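Local coordinates for protein S12 family peptidase (Streptomyces sp. 82F2, PDB 3WWX) that probably hydrolyses amide bonds with D-stereospecificity, as an S12-family serine peptidase of the beta-lactamase superfamily, at residues A[126-134]-A[224-233]; A[48-59]-A[236-247]. All coordinates share one frame; numbering follows the deposited sequence.

Contacts 1 and 2 lie about 17 Å apart, centre to centre, and both come close to the pocket that holds octane 1,8-diamine. Contact 2 is the buried one, close to the middle of the chain, and carries S53 and K56 of the SxxK sequence; contact 1, partly buried, lies nearer the surface. Along the chain, contact 1 is nested inside the loop that contact 2 closes. R50 joins them, its NH2 lying 2.8 Å from S227 O, a probable hydrogen bond, while its guanidinium also packs against P231. Of the side chains near the bound ligand, that of F126 in contact 1 lies about 6 Å from it and that of S53 in contact 2 about 7 Å.

Contact 1: A[126-134]-A[224-233]; sequences FLEHRYDTW and HDVSTLNPSI
R130 presents the edge of its guanidinium to the backbone of 224-233. NE and NH2 grip T228 O side-on, with NH2 2.9 Å from that oxygen, which lies in the guanidinium plane. The same NH2 continues to D225 O at 3.2 Å, on a lone pair and nearly straight (170°), while a water links NH1 to this carbonyl. The chain bends at chi3 (-64°), which helps bring NE and NH2 to one carbonyl oxygen, and F126 CE2 sits over the centre of one guanidinium face. R130 CG sits over the centre of one face of the Y131 ring, whose OH makes a short 2.5 Å hydrogen bond with T228 OG1. F126 CE2 also touches V226 CG1 at 3.6 Å, and L229 CB meets the ring edge. Through this ring the contact borders the ligand pocket, since F126 stacks on H306, one of the residues lining it. At the type I turn H129-D132, N230 ND2 stands above the carbonyl plane of Y131, 3.0 Å from its O; it also donates to T133 OG1, just past the turn. N230 OD1 accepts S232 N in an Asx turn and takes S232 OG as well; S232 OG in turn receives W134 N at 2.9 Å, almost straight (177°). The W134 indole meets I233 CG2 obliquely.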
# COMPACT_ATOMS: atom_id res chain seq x y z
N PHE A 126 18.25 1.81 11.64
CA PHE A 126 17.49 0.60 11.31
C PHE A 126 18.23 -0.66 11.72
O PHE A 126 17.62 -1.63 12.15
CB PHE A 126 17.22 0.56 9.81
CG PHE A 126 16.60 -0.74 9.32
CD1 PHE A 126 15.23 -0.94 9.39
CD2 PHE A 126 17.40 -1.72 8.75
CE1 PHE A 126 14.66 -2.12 8.90
CE2 PHE A 126 16.84 -2.91 8.27
CZ PHE A 126 15.47 -3.11 8.35
N LEU A 127 19.55 -0.64 11.60
CA LEU A 127 20.30 -1.84 11.93
C LEU A 127 20.17 -2.19 13.41
O LEU A 127 20.27 -3.36 13.77
CB LEU A 127 21.76 -1.69 11.53
CG LEU A 127 22.01 -1.48 10.04
CD1 LEU A 127 23.50 -1.31 9.78
CD2 LEU A 127 21.46 -2.61 9.19
N GLU A 128 19.95 -1.19 14.26
CA GLU A 128 19.69 -1.40 15.68
C GLU A 128 18.20 -1.70 15.98
O GLU A 128 17.89 -2.56 16.78
CB GLU A 128 20.13 -0.15 16.44
CG GLU A 128 19.86 -0.19 17.92
CD GLU A 128 20.60 0.92 18.69
OE1 GLU A 128 20.37 1.00 19.92
OE2 GLU A 128 21.38 1.67 18.09
N HIS A 129 17.30 -0.99 15.29
CA HIS A 129 15.88 -0.98 15.68
C HIS A 129 14.95 -1.80 14.81
O HIS A 129 13.75 -1.86 15.07
CB HIS A 129 15.40 0.48 15.75
CG HIS A 129 16.09 1.27 16.82
ND1 HIS A 129 15.83 1.09 18.16
CD2 HIS A 129 17.05 2.22 16.74
CE1 HIS A 129 16.59 1.91 18.86
NE2 HIS A 129 17.34 2.60 18.03
N ARG A 130 15.50 -2.48 13.80
CA ARG A 130 14.67 -3.17 12.81
C ARG A 130 13.69 -4.17 13.37
O ARG A 130 12.67 -4.41 12.71
CB ARG A 130 15.56 -3.90 11.80
CG ARG A 130 16.41 -5.00 12.43
CD ARG A 130 17.62 -5.37 11.61
NE ARG A 130 17.26 -5.95 10.32
CZ ARG A 130 18.09 -6.08 9.30
NH1 ARG A 130 19.34 -5.66 9.42
NH2 ARG A 130 17.68 -6.61 8.15
N TYR A 131 13.97 -4.76 14.53
CA TYR A 131 13.09 -5.78 15.09
C TYR A 131 12.20 -5.26 16.23
O TYR A 131 11.45 -6.04 16.82
CB TYR A 131 13.89 -7.02 15.53
CG TYR A 131 14.68 -7.61 14.39
CD1 TYR A 131 14.05 -8.02 13.21
CD2 TYR A 131 16.04 -7.80 14.47
CE1 TYR A 131 14.75 -8.57 12.17
CE2 TYR A 131 16.75 -8.36 13.43
CZ TYR A 131 16.11 -8.72 12.28
OH TYR A 131 16.81 -9.25 11.23
N ASP A 132 12.27 -3.96 16.50
CA ASP A 132 11.46 -3.36 17.57
C ASP A 132 9.97 -3.44 17.23
O ASP A 132 9.57 -3.31 16.06
CB ASP A 132 11.83 -1.90 17.78
CG ASP A 132 13.21 -1.69 18.38
OD1 ASP A 132 13.94 -2.67 18.64
OD2 ASP A 132 13.55 -0.52 18.54
N THR A 133 9.16 -3.68 18.26
CA THR A 133 7.72 -3.71 18.11
C THR A 133 7.12 -2.36 18.38
O THR A 133 7.37 -1.75 19.43
CB THR A 133 7.09 -4.76 19.03
OG1 THR A 133 7.49 -6.06 18.59
CG2 THR A 133 5.57 -4.67 19.00
N TRP A 134 6.32 -1.90 17.43
CA TRP A 134 5.59 -0.65 17.52
C TRP A 134 4.12 -0.94 17.58
O TRP A 134 3.56 -1.50 16.63
CB TRP A 134 5.84 0.22 16.28
CG TRP A 134 7.27 0.59 16.07
CD1 TRP A 134 8.24 -0.20 15.51
CD2 TRP A 134 7.90 1.81 16.42
NE1 TRP A 134 9.43 0.48 15.49
CE2 TRP A 134 9.25 1.72 16.03
CE3 TRP A 134 7.44 3.00 17.01
CZ2 TRP A 134 10.15 2.76 16.23
CZ3 TRP A 134 8.34 4.02 17.21
CH2 TRP A 134 9.68 3.90 16.82
N HIS A 224 22.51 -2.55 2.15
CA HIS A 224 22.19 -3.43 3.25
C HIS A 224 21.16 -4.44 2.82
O HIS A 224 20.22 -4.10 2.08
CB HIS A 224 21.58 -2.64 4.41
CG HIS A 224 22.44 -1.50 4.86
ND1 HIS A 224 23.34 -1.60 5.91
CD2 HIS A 224 22.53 -0.23 4.40
CE1 HIS A 224 23.95 -0.44 6.07
NE2 HIS A 224 23.48 0.40 5.17
N ASP A 225 21.32 -5.66 3.30
CA ASP A 225 20.27 -6.67 3.20
C ASP A 225 19.25 -6.41 4.29
O ASP A 225 19.51 -6.63 5.49
CB ASP A 225 20.87 -8.06 3.36
CG ASP A 225 19.87 -9.15 3.13
OD1 ASP A 225 18.69 -8.98 3.51
OD2 ASP A 225 20.26 -10.20 2.54
N VAL A 226 18.08 -5.95 3.87
CA VAL A 226 17.02 -5.55 4.77
C VAL A 226 15.83 -6.50 4.69
O VAL A 226 14.70 -6.14 5.03
CB VAL A 226 16.58 -4.08 4.52
CG1 VAL A 226 17.71 -3.14 4.76
CG2 VAL A 226 16.01 -3.88 3.12
N SER A 227 16.09 -7.74 4.28
CA SER A 227 15.01 -8.70 4.09
C SER A 227 14.16 -8.87 5.34
O SER A 227 12.93 -8.90 5.25
CB SER A 227 15.57 -10.05 3.64
OG SER A 227 16.38 -9.93 2.48
N THR A 228 14.81 -8.99 6.49
CA THR A 228 14.10 -9.22 7.74
C THR A 228 13.94 -7.94 8.56
O THR A 228 14.88 -7.18 8.75
CB THR A 228 14.82 -10.27 8.59
OG1 THR A 228 16.17 -9.86 8.84
CG2 THR A 228 14.82 -11.61 7.88
N LEU A 229 12.72 -7.72 9.02
CA LEU A 229 12.36 -6.55 9.84
C LEU A 229 11.01 -6.84 10.47
O LEU A 229 10.24 -7.64 9.96
CB LEU A 229 12.31 -5.26 8.98
CG LEU A 229 11.34 -5.22 7.78
CD1 LEU A 229 9.91 -4.84 8.19
CD2 LEU A 229 11.87 -4.28 6.73
N ASN A 230 10.74 -6.16 11.58
CA ASN A 230 9.46 -6.22 12.27
C ASN A 230 8.47 -5.29 11.57
O ASN A 230 8.66 -4.07 11.59
CB ASN A 230 9.65 -5.81 13.73
CG ASN A 230 8.40 -5.97 14.57
OD1 ASN A 230 7.27 -5.71 14.12
ND2 ASN A 230 8.59 -6.38 15.82
N PRO A 231 7.43 -5.84 10.91
CA PRO A 231 6.57 -5.01 10.07
C PRO A 231 5.60 -4.12 10.82
O PRO A 231 4.82 -3.40 10.16
CB PRO A 231 5.77 -6.03 9.25
CG PRO A 231 6.42 -7.32 9.46
CD PRO A 231 7.13 -7.27 10.75
N SER A 232 5.64 -4.15 12.16
CA SER A 232 4.77 -3.27 12.93
C SER A 232 5.09 -1.79 12.74
O SER A 232 4.29 -0.94 13.12
CB SER A 232 4.80 -3.66 14.41
OG SER A 232 6.07 -3.42 14.99
N ILE A 233 6.25 -1.46 12.15
CA ILE A 233 6.49 -0.08 11.75
C ILE A 233 5.43 0.43 10.78
O ILE A 233 5.21 1.64 10.67
CB ILE A 233 7.86 0.10 11.08
CG1 ILE A 233 8.06 -0.88 9.93
CG2 ILE A 233 8.99 0.01 12.11
CD1 ILE A 233 9.25 -0.52 9.00
O HOH W 1 21.09 -5.30 7.28
O HOH W 2 11.09 -2.48 11.69
O HOH W 3 1.91 -1.27 14.38

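Contact 2: A[48-59]-A[236-247]; sequences RYRVGSITKTFT and AAGEMISDSRDL
Y49 and S242 exchange two backbone hydrogen bonds, Y49 N to S242 O at 2.9 Å and S242 N to Y49 O, as the hydrogen-bonded pair of a short antiparallel ladder. V51 N extends it to M240 O. T55 OG1 then fastens the next turn from both directions: it donates to G52 O, nearly in line with that carbonyl, and receives M240 N at 3.0 Å (162°). K56 curls its chain at chi4 (67°) to bring NZ onto a lone pair of A237 O at 3.1 Å, and the amine has a second partner in the hydroxyl of Y158. One helical turn on, T59 OG1 donates in the same manner to A236 O at 2.9 Å. The hydroxyl of Y49, at the far end of the ladder, pairs with S244 OG, which lies in the plane of the ring. A water accepts from G52 N and donates to G238 O and M240 O, joining the two segments.

The sequence S53-I54-T55-K56 fits the SxxK motif of serine beta-lactamases and their S12 relatives, in which this serine is the usual nucleophile; segment 236-247 packs against the turn and first residues of helix 55-68, where the probable catalytic serine and lysine sit. D243 caps helix 244-255, OD1 accepting D246 N at 2.8 Å.

M240, bent at chi3 (62°), lays its terminal methyl squarely over the F58 ring, CE 3.6 Å from the centroid, with SD displaced toward CG in a Met-aromatic contact. L247 offers CD2 to the edge of that same ring and, tip to tip, to I54 CG2 at 3.8 Å. Its other branch, CD1, touches both the Y49 ring and V51 CG1.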
# COMPACT_ATOMS: atom_id res chain seq x y z
N ARG A 48 7.84 -13.86 -3.22
CA ARG A 48 6.99 -13.14 -2.29
C ARG A 48 7.77 -11.94 -1.78
O ARG A 48 9.00 -12.01 -1.61
CB ARG A 48 6.56 -14.07 -1.16
CG ARG A 48 5.74 -15.26 -1.69
CD ARG A 48 5.24 -16.28 -0.66
NE ARG A 48 4.57 -17.36 -1.36
CZ ARG A 48 3.94 -18.39 -0.80
NH1 ARG A 48 3.85 -18.50 0.50
NH2 ARG A 48 3.38 -19.32 -1.56
N TYR A 49 7.07 -10.85 -1.52
CA TYR A 49 7.70 -9.60 -1.14
C TYR A 49 6.79 -8.79 -0.26
O TYR A 49 5.56 -8.98 -0.22
CB TYR A 49 8.12 -8.81 -2.40
CG TYR A 49 7.08 -8.74 -3.51
CD1 TYR A 49 7.05 -9.69 -4.51
CD2 TYR A 49 6.15 -7.73 -3.56
CE1 TYR A 49 6.13 -9.62 -5.55
CE2 TYR A 49 5.20 -7.66 -4.58
CZ TYR A 49 5.21 -8.60 -5.57
OH TYR A 49 4.29 -8.52 -6.62
N ARG A 50 7.40 -7.88 0.48
CA ARG A 50 6.70 -6.92 1.31
C ARG A 50 6.01 -5.92 0.41
O ARG A 50 6.69 -5.14 -0.29
CB ARG A 50 7.70 -6.23 2.24
CG ARG A 50 8.44 -7.20 3.16
CD ARG A 50 9.19 -6.44 4.26
NE ARG A 50 10.05 -7.33 5.03
CZ ARG A 50 9.62 -8.17 5.97
NH1 ARG A 50 8.35 -8.18 6.32
NH2 ARG A 50 10.46 -8.99 6.57
N VAL A 51 4.68 -5.91 0.39
CA VAL A 51 3.95 -5.05 -0.55
C VAL A 51 3.81 -3.61 -0.07
O VAL A 51 3.27 -2.76 -0.78
CB VAL A 51 2.57 -5.63 -0.88
CG1 VAL A 51 2.69 -7.07 -1.31
CG2 VAL A 51 1.61 -5.51 0.30
N GLY A 52 4.33 -3.33 1.12
CA GLY A 52 4.24 -1.98 1.65
C GLY A 52 2.84 -1.41 1.59
O GLY A 52 1.87 -2.08 1.94
N SER A 53 2.77 -0.17 1.12
CA SER A 53 1.57 0.67 1.08
C SER A 53 0.36 0.05 0.38
O SER A 53 -0.78 0.49 0.56
CB SER A 53 1.97 1.97 0.36
OG SER A 53 3.35 2.28 0.62
N ILE A 54 0.58 -0.95 -0.47
CA ILE A 54 -0.53 -1.70 -1.06
C ILE A 54 -1.46 -2.27 0.02
O ILE A 54 -2.67 -2.44 -0.21
CB ILE A 54 0.04 -2.77 -2.00
CG1 ILE A 54 0.45 -2.13 -3.33
CG2 ILE A 54 -0.95 -3.92 -2.24
CD1 ILE A 54 1.38 -3.00 -4.16
N THR A 55 -0.92 -2.51 1.21
CA THR A 55 -1.72 -2.94 2.35
C THR A 55 -2.92 -2.03 2.56
O THR A 55 -4.00 -2.48 2.96
CB THR A 55 -0.87 -2.93 3.62
OG1 THR A 55 0.26 -3.81 3.46
CG2 THR A 55 -1.67 -3.37 4.84
N LYS A 56 -2.74 -0.74 2.29
CA LYS A 56 -3.81 0.22 2.48
C LYS A 56 -5.09 -0.16 1.74
O LYS A 56 -6.18 0.12 2.22
CB LYS A 56 -3.38 1.61 2.04
CG LYS A 56 -2.34 2.24 2.94
CD LYS A 56 -2.10 3.70 2.58
CE LYS A 56 -1.12 4.37 3.54
NZ LYS A 56 0.24 3.83 3.44
N THR A 57 -4.98 -0.75 0.55
CA THR A 57 -6.19 -1.12 -0.17
C THR A 57 -6.97 -2.20 0.58
O THR A 57 -8.20 -2.19 0.60
CB THR A 57 -5.87 -1.59 -1.58
OG1 THR A 57 -4.99 -0.67 -2.22
CG2 THR A 57 -7.14 -1.73 -2.39
N PHE A 58 -6.24 -3.13 1.20
CA PHE A 58 -6.88 -4.16 2.02
C PHE A 58 -7.59 -3.53 3.22
O PHE A 58 -8.74 -3.84 3.52
CB PHE A 58 -5.86 -5.20 2.49
CG PHE A 58 -5.31 -6.06 1.38
CD1 PHE A 58 -4.23 -5.62 0.62
CD2 PHE A 58 -5.86 -7.29 1.09
CE1 PHE A 58 -3.70 -6.40 -0.40
CE2 PHE A 58 -5.33 -8.07 0.04
CZ PHE A 58 -4.25 -7.63 -0.68
N THR A 59 -6.91 -2.64 3.91
CA THR A 59 -7.50 -1.95 5.05
C THR A 59 -8.77 -1.19 4.68
O THR A 59 -9.80 -1.30 5.38
CB THR A 59 -6.44 -1.01 5.65
OG1 THR A 59 -5.32 -1.81 6.04
CG2 THR A 59 -6.97 -0.23 6.83
N ALA A 236 -1.30 -1.59 9.55
CA ALA A 236 -2.39 -1.48 8.58
C ALA A 236 -2.12 -0.47 7.46
O ALA A 236 -2.88 -0.38 6.50
CB ALA A 236 -3.69 -1.15 9.30
N ALA A 237 -1.01 0.26 7.56
CA ALA A 237 -0.56 1.13 6.49
C ALA A 237 0.42 0.45 5.53
O ALA A 237 0.70 0.98 4.47
CB ALA A 237 0.10 2.36 7.08
N GLY A 238 0.95 -0.71 5.90
CA GLY A 238 1.95 -1.31 5.03
C GLY A 238 2.61 -2.64 5.34
O GLY A 238 3.64 -2.92 4.72
N GLU A 239 2.07 -3.48 6.22
CA GLU A 239 2.80 -4.67 6.67
C GLU A 239 2.71 -5.91 5.79
O GLU A 239 3.45 -6.86 6.04
CB GLU A 239 2.30 -5.09 8.06
CG GLU A 239 0.88 -5.63 8.12
CD GLU A 239 0.62 -6.30 9.44
OE1 GLU A 239 1.20 -7.37 9.65
OE2 GLU A 239 -0.17 -5.75 10.23
N MET A 240 1.78 -5.97 4.84
CA MET A 240 1.47 -7.26 4.20
C MET A 240 2.58 -7.81 3.31
O MET A 240 3.40 -7.07 2.77
CB MET A 240 0.14 -7.19 3.47
CG MET A 240 -1.02 -7.07 4.45
SD MET A 240 -2.63 -6.88 3.69
CE MET A 240 -2.74 -8.44 2.80
N ILE A 241 2.57 -9.13 3.14
CA ILE A 241 3.46 -9.84 2.23
C ILE A 241 2.59 -10.56 1.22
O ILE A 241 1.56 -11.10 1.59
CB ILE A 241 4.36 -10.85 2.98
CG1 ILE A 241 5.20 -10.11 4.03
CG2 ILE A 241 5.25 -11.62 2.00
CD1 ILE A 241 5.95 -11.04 5.02
N SER A 242 2.98 -10.54 -0.06
CA SER A 242 2.21 -11.21 -1.09
C SER A 242 3.14 -11.58 -2.25
O SER A 242 4.34 -11.49 -2.15
CB SER A 242 1.04 -10.33 -1.54
OG SER A 242 0.11 -11.07 -2.33
N ASP A 243 2.55 -12.05 -3.34
CA ASP A 243 3.29 -12.27 -4.57
C ASP A 243 2.55 -11.60 -5.73
O ASP A 243 1.51 -10.96 -5.54
CB ASP A 243 3.60 -13.76 -4.82
CG ASP A 243 2.40 -14.57 -5.27
OD1 ASP A 243 1.30 -14.01 -5.43
OD2 ASP A 243 2.58 -15.80 -5.43
N SER A 244 3.09 -11.73 -6.92
CA SER A 244 2.57 -10.99 -8.06
C SER A 244 1.30 -11.61 -8.63
O SER A 244 0.61 -10.96 -9.39
CB SER A 244 3.61 -10.90 -9.16
OG SER A 244 4.83 -10.35 -8.68
N ARG A 245 1.01 -12.85 -8.26
CA ARG A 245 -0.24 -13.51 -8.63
C ARG A 245 -1.39 -13.07 -7.73
O ARG A 245 -2.42 -12.57 -8.20
CB ARG A 245 -0.08 -15.02 -8.55
CG ARG A 245 -1.29 -15.80 -9.03
CD ARG A 245 -1.09 -17.29 -8.93
NE ARG A 245 -2.23 -18.00 -9.51
CZ ARG A 245 -2.30 -19.32 -9.64
NH1 ARG A 245 -1.30 -20.09 -9.23
NH2 ARG A 245 -3.38 -19.88 -10.18
N ASP A 246 -1.21 -13.22 -6.42
CA ASP A 246 -2.26 -12.89 -5.47
C ASP A 246 -2.63 -11.42 -5.56
O ASP A 246 -3.79 -11.06 -5.39
CB ASP A 246 -1.80 -13.17 -4.04
CG ASP A 246 -1.89 -14.65 -3.66
OD1 ASP A 246 -2.13 -15.52 -4.53
OD2 ASP A 246 -1.68 -14.93 -2.45
N LEU A 247 -1.66 -10.54 -5.80
CA LEU A 247 -2.00 -9.12 -5.87
C LEU A 247 -2.95 -8.85 -7.03
O LEU A 247 -3.88 -8.05 -6.91
CB LEU A 247 -0.77 -8.23 -5.95
CG LEU A 247 0.02 -8.09 -4.65
CD1 LEU A 247 1.23 -7.23 -4.93
CD2 LEU A 247 -0.81 -7.52 -3.52
O HOH W 4 4.51 -17.27 -4.32
O HOH W 5 6.15 -6.43 5.62
O HOH W 6 4.93 -4.91 3.52
O HOH W 7 3.85 2.25 3.84